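Local coordinates for protein glucose dehydrogenase (Serratia sp. FS14, PDB 7CDY) that belongs to the glucose/sorbosone dehydrogenase family of beta-propeller proteins and carries a bound calcium ion, at residues W15-T29 with L62-R75. Numbering follows the deposited sequence.
Sequences WSLAFLPAEQGLLIT and LLEVLPAPDFAASR
No backbone-to-backbone hydrogen bond joins the hairpin 15-29 to strand 62-67; instead the hydroxyls of Ser16 and Thr29 bridge the gap to this strand, whose axis comes within 5.4 Å of that of 15-19. Ser16 OG works both ways, donating to Glu64 OE1 at 2.7 Å and accepting from Val65 N at 3.0 Å in an almost straight bond (172°). It meets the carboxylate oxygen 37° out of the carboxylate plane. Salt bridges from Glu64 to Lys128 and Arg323 hold the same group. Thr29 OG1, placed between its own N and carbonyl carbon (chi1 62°), gives a 2.7 Å bond to Leu63 O. Its CG2 packs on Val65 CB. Leu63 and Glu64 form a classic beta bulge, both facing Ser80, and Leu63 CD2 lies over one face of the Trp15 indole in a CH-pi contact, 3.7 Å from the five-membered ring centroid. Strands 15-19 and 26-29 lie in one antiparallel sheet and 62-67 in another; side chains packed between them are consistent with neighbouring blades of a beta-propeller. A water bridges Leu17 O and Val65 O. Farther along, Ala18 CB presses on Pro67 CD at 3.3 Å, tighter than usual for carbons. Toward the short helix 71-74, Leu20 CD2 sits 3.9 Å from the Phe71 ring centroid, over one face, while Arg75 CA covers the opposite face. Pro21 CD approaches the same ring obliquely at CD1, and Gln24 NE2 lies at its edge.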
loop_
_atom_site.group_PDB
_atom_site.type_symbol
_atom_site.label_atom_id
_atom_site.label_comp_id
_atom_site.label_asym_id
_atom_site.label_seq_id
_atom_site.Cartn_x
_atom_site.Cartn_y
_atom_site.Cartn_z
ATOM N N TRP A 15 -5.464 9.126 -0.227
ATOM C CA TRP A 15 -4.521 8.047 -0.501
ATOM C C TRP A 15 -4.810 6.786 0.290
ATOM O O TRP A 15 -4.715 5.690 -0.258
ATOM C CB TRP A 15 -3.081 8.514 -0.223
ATOM C CG TRP A 15 -2.017 7.794 -1.027
ATOM C CD1 TRP A 15 -1.551 8.150 -2.261
ATOM C CD2 TRP A 15 -1.304 6.611 -0.650
ATOM N NE1 TRP A 15 -0.584 7.263 -2.674
ATOM C CE2 TRP A 15 -0.402 6.316 -1.698
ATOM C CE3 TRP A 15 -1.316 5.791 0.482
ATOM C CZ2 TRP A 15 0.471 5.218 -1.650
ATOM C CZ3 TRP A 15 -0.451 4.711 0.530
ATOM C CH2 TRP A 15 0.433 4.432 -0.532
ATOM N N SER A 16 -5.183 6.913 1.558
ATOM C CA SER A 16 -5.357 5.763 2.432
ATOM C C SER A 16 -6.573 5.989 3.310
ATOM O O SER A 16 -6.896 7.122 3.669
ATOM C CB SER A 16 -4.121 5.611 3.348
ATOM O OG SER A 16 -4.191 4.507 4.247
ATOM N N LEU A 17 -7.242 4.897 3.666
ATOM C CA LEU A 17 -8.263 4.960 4.701
ATOM C C LEU A 17 -8.102 3.792 5.654
ATOM O O LEU A 17 -7.586 2.733 5.297
ATOM C CB LEU A 17 -9.690 5.017 4.138
ATOM C CG LEU A 17 -10.307 3.715 3.647
ATOM C CD1 LEU A 17 -11.087 2.982 4.746
ATOM C CD2 LEU A 17 -11.212 3.976 2.446
ATOM N N ALA A 18 -8.624 3.983 6.862
ATOM C CA ALA A 18 -8.588 2.939 7.873
ATOM C C ALA A 18 -9.770 3.091 8.814
ATOM O O ALA A 18 -10.071 4.192 9.277
ATOM C CB ALA A 18 -7.302 3.008 8.690
ATOM N N PHE A 19 -10.438 1.982 9.096
ATOM C CA PHE A 19 -11.554 2.007 10.029
ATOM C C PHE A 19 -11.067 2.048 11.470
ATOM O O PHE A 19 -10.077 1.400 11.833
ATOM C CB PHE A 19 -12.440 0.781 9.825
ATOM C CG PHE A 19 -13.479 0.970 8.763
ATOM C CD1 PHE A 19 -13.182 0.721 7.435
ATOM C CD2 PHE A 19 -14.748 1.415 9.091
ATOM C CE1 PHE A 19 -14.130 0.903 6.452
ATOM C CE2 PHE A 19 -15.703 1.594 8.111
ATOM C CZ PHE A 19 -15.394 1.340 6.792
ATOM N N LEU A 20 -11.768 2.831 12.286
ATOM C CA LEU A 20 -11.645 2.813 13.728
ATOM C C LEU A 20 -12.716 1.881 14.283
ATOM O O LEU A 20 -13.657 1.511 13.567
ATOM C CB LEU A 20 -11.842 4.229 14.269
ATOM C CG LEU A 20 -10.804 5.257 13.806
ATOM C CD1 LEU A 20 -11.011 6.556 14.563
ATOM C CD2 LEU A 20 -9.380 4.745 14.010
ATOM N N PRO A 21 -12.589 1.457 15.547
ATOM C CA PRO A 21 -13.533 0.472 16.094
ATOM C C PRO A 21 -14.966 0.985 16.159
ATOM O O PRO A 21 -15.225 2.191 16.229
ATOM C CB PRO A 21 -12.984 0.203 17.502
ATOM C CG PRO A 21 -11.539 0.537 17.417
ATOM C CD PRO A 21 -11.465 1.703 16.469
ATOM N N ALA A 22 -15.897 0.033 16.135
ATOM C CA ALA A 22 -17.333 0.268 16.346
ATOM C C ALA A 22 -17.825 1.257 15.291
ATOM O O ALA A 22 -17.583 1.038 14.094
ATOM C CB ALA A 22 -17.598 0.638 17.802
ATOM N N GLU A 23 -18.512 2.331 15.671
ATOM C CA GLU A 23 -18.952 3.359 14.738
ATOM C C GLU A 23 -18.180 4.661 14.928
ATOM O O GLU A 23 -18.718 5.749 14.711
ATOM C CB GLU A 23 -20.460 3.590 14.849
ATOM N N GLN A 24 -16.910 4.558 15.333
ATOM C CA GLN A 24 -16.093 5.737 15.589
ATOM C C GLN A 24 -15.632 6.425 14.314
ATOM O O GLN A 24 -15.179 7.575 14.377
ATOM C CB GLN A 24 -14.906 5.368 16.473
ATOM C CG GLN A 24 -15.349 4.993 17.885
ATOM C CD GLN A 24 -14.320 4.187 18.643
ATOM O OE1 GLN A 24 -14.666 3.302 19.430
ATOM N NE2 GLN A 24 -13.051 4.499 18.430
ATOM N N GLY A 25 -15.728 5.755 13.182
ATOM C CA GLY A 25 -15.480 6.374 11.903
ATOM C C GLY A 25 -14.272 5.806 11.187
ATOM O O GLY A 25 -13.784 4.707 11.477
ATOM N N LEU A 26 -13.784 6.592 10.224
ATOM C CA LEU A 26 -12.699 6.234 9.325
ATOM C C LEU A 26 -11.677 7.362 9.326
ATOM O O LEU A 26 -12.045 8.541 9.305
ATOM C CB LEU A 26 -13.221 6.102 7.881
ATOM C CG LEU A 26 -14.150 4.958 7.453
ATOM C CD1 LEU A 26 -15.532 5.103 8.063
ATOM C CD2 LEU A 26 -14.257 4.917 5.938
ATOM N N LEU A 27 -10.393 7.011 9.328
ATOM C CA LEU A 27 -9.358 7.996 9.071
ATOM C C LEU A 27 -9.014 7.968 7.591
ATOM O O LEU A 27 -9.003 6.901 6.971
ATOM C CB LEU A 27 -8.109 7.687 9.901
ATOM C CG LEU A 27 -8.234 7.847 11.424
ATOM C CD1 LEU A 27 -7.020 7.273 12.131
ATOM C CD2 LEU A 27 -8.431 9.301 11.809
ATOM N N ILE A 28 -8.732 9.145 7.031
ATOM C CA ILE A 28 -8.415 9.297 5.615
ATOM C C ILE A 28 -7.217 10.216 5.500
ATOM O O ILE A 28 -7.200 11.285 6.114
ATOM C CB ILE A 28 -9.590 9.923 4.835
ATOM C CG1 ILE A 28 -10.858 9.094 5.004
ATOM C CG2 ILE A 28 -9.240 10.078 3.355
ATOM C CD1 ILE A 28 -12.065 9.653 4.262
ATOM N N THR A 29 -6.233 9.835 4.689
ATOM C CA THR A 29 -5.160 10.750 4.343
ATOM C C THR A 29 -5.453 11.435 3.016
ATOM O O THR A 29 -5.974 10.820 2.079
ATOM C CB THR A 29 -3.805 10.042 4.254
ATOM O OG1 THR A 29 -3.851 9.058 3.211
ATOM C CG2 THR A 29 -3.456 9.380 5.584
ATOM N N LEU A 62 1.610 12.576 2.194
ATOM C CA LEU A 62 1.129 11.739 3.278
ATOM C C LEU A 62 0.459 10.528 2.651
ATOM O O LEU A 62 -0.419 10.681 1.790
ATOM C CB LEU A 62 0.142 12.504 4.164
ATOM C CG LEU A 62 -0.413 11.725 5.356
ATOM C CD1 LEU A 62 0.713 11.333 6.308
ATOM C CD2 LEU A 62 -1.446 12.571 6.087
ATOM N N LEU A 63 0.913 9.333 3.041
ATOM C CA LEU A 63 0.538 8.093 2.374
ATOM C C LEU A 63 -0.378 7.248 3.261
ATOM O O LEU A 63 -1.560 7.578 3.388
ATOM C CB LEU A 63 1.778 7.352 1.857
ATOM C CG LEU A 63 2.664 8.234 0.956
ATOM C CD1 LEU A 63 3.989 7.551 0.642
ATOM C CD2 LEU A 63 1.962 8.669 -0.337
ATOM N N GLU A 64 0.112 6.165 3.866
ATOM C CA GLU A 64 -0.769 5.241 4.577
ATOM C C GLU A 64 -1.118 5.744 5.971
ATOM O O GLU A 64 -0.276 6.311 6.671
ATOM C CB GLU A 64 -0.101 3.863 4.714
ATOM C CG GLU A 64 -1.051 2.721 5.097
ATOM C CD GLU A 64 -1.685 2.079 3.885
ATOM O OE1 GLU A 64 -2.389 2.779 3.117
ATOM O OE2 GLU A 64 -1.467 0.866 3.667
ATOM N N VAL A 65 -2.351 5.467 6.396
ATOM C CA VAL A 65 -2.753 5.548 7.797
ATOM C C VAL A 65 -3.163 4.150 8.243
ATOM O O VAL A 65 -3.937 3.471 7.560
ATOM C CB VAL A 65 -3.871 6.586 8.027
ATOM C CG1 VAL A 65 -5.122 6.312 7.176
ATOM C CG2 VAL A 65 -4.232 6.655 9.509
ATOM N N LEU A 66 -2.621 3.706 9.378
ATOM C CA LEU A 66 -2.898 2.366 9.890
ATOM C C LEU A 66 -2.958 2.380 11.413
ATOM O O LEU A 66 -1.915 2.419 12.088
ATOM C CB LEU A 66 -1.868 1.355 9.388
ATOM C CG LEU A 66 -2.058 -0.100 9.837
ATOM C CD1 LEU A 66 -3.469 -0.574 9.565
ATOM C CD2 LEU A 66 -1.053 -1.032 9.155
ATOM N N PRO A 67 -4.156 2.339 11.984
ATOM C CA PRO A 67 -4.279 2.132 13.428
ATOM C C PRO A 67 -3.604 0.838 13.840
ATOM O O PRO A 67 -3.569 -0.147 13.100
ATOM C CB PRO A 67 -5.793 2.048 13.641
ATOM C CG PRO A 67 -6.374 2.796 12.466
ATOM C CD PRO A 67 -5.457 2.502 11.332
ATOM N N ALA A 68 -3.024 0.856 15.032
ATOM C CA ALA A 68 -2.447 -0.363 15.575
ATOM C C ALA A 68 -3.542 -1.414 15.762
ATOM O O ALA A 68 -4.722 -1.074 15.937
ATOM C CB ALA A 68 -1.791 -0.068 16.925
ATOM N N PRO A 69 -3.184 -2.705 15.735
ATOM C CA PRO A 69 -4.202 -3.738 15.982
ATOM C C PRO A 69 -4.943 -3.530 17.289
ATOM O O PRO A 69 -6.147 -3.811 17.364
ATOM C CB PRO A 69 -3.394 -5.046 15.974
ATOM C CG PRO A 69 -2.168 -4.732 15.162
ATOM C CD PRO A 69 -1.862 -3.280 15.414
ATOM N N ASP A 70 -4.270 -2.985 18.306
ATOM C CA ASP A 70 -4.877 -2.727 19.609
ATOM C C ASP A 70 -5.336 -1.282 19.781
ATOM O O ASP A 70 -5.354 -0.783 20.912
ATOM C CB ASP A 70 -3.945 -3.146 20.750
ATOM C CG ASP A 70 -2.681 -2.300 20.832
ATOM O OD1 ASP A 70 -2.488 -1.396 19.994
ATOM O OD2 ASP A 70 -1.861 -2.530 21.756
ATOM N N PHE A 71 -5.741 -0.617 18.689
ATOM C CA PHE A 71 -6.140 0.790 18.754
ATOM C C PHE A 71 -7.185 1.055 19.836
ATOM O O PHE A 71 -7.143 2.098 20.492
ATOM C CB PHE A 71 -6.652 1.265 17.384
ATOM C CG PHE A 71 -7.176 2.687 17.392
ATOM C CD1 PHE A 71 -8.484 2.961 17.769
ATOM C CD2 PHE A 71 -6.350 3.749 17.062
ATOM C CE1 PHE A 71 -8.960 4.268 17.824
ATOM C CE2 PHE A 71 -6.820 5.067 17.101
ATOM C CZ PHE A 71 -8.129 5.321 17.491
ATOM N N ALA A 72 -8.152 0.150 20.011
ATOM C CA ALA A 72 -9.190 0.382 21.014
ATOM C C ALA A 72 -8.579 0.686 22.375
ATOM O O ALA A 72 -9.077 1.545 23.114
ATOM C CB ALA A 72 -10.120 -0.828 21.103
ATOM N N ALA A 73 -7.480 0.015 22.706
ATOM C CA ALA A 73 -6.744 0.263 23.938
ATOM C C ALA A 73 -5.736 1.407 23.808
ATOM O O ALA A 73 -5.742 2.336 24.623
ATOM C CB ALA A 73 -6.038 -1.023 24.385
ATOM N N SER A 74 -4.870 1.375 22.784
ATOM C CA SER A 74 -3.713 2.270 22.733
ATOM C C SER A 74 -3.972 3.572 21.983
ATOM O O SER A 74 -3.228 4.539 22.175
ATOM C CB SER A 74 -2.562 1.603 21.958
ATOM O OG SER A 74 -2.991 1.334 20.611
ATOM N N ARG A 75 -4.989 3.595 21.124
ATOM C CA ARG A 75 -5.245 4.698 20.200
ATOM C C ARG A 75 -4.038 5.022 19.322
ATOM O O ARG A 75 -3.929 6.123 18.777
ATOM C CB ARG A 75 -5.822 5.933 20.903
ATOM C CG ARG A 75 -7.137 5.609 21.610
ATOM C CD ARG A 75 -7.832 6.839 22.181
ATOM N NE ARG A 75 -8.214 7.809 21.148
ATOM C CZ ARG A 75 -9.283 7.717 20.365
ATOM N NH1 ARG A 75 -10.110 6.679 20.444
ATOM N NH2 ARG A 75 -9.515 8.684 19.485
HETATM O O HOH W 1 -5.271 1.430 6.390
#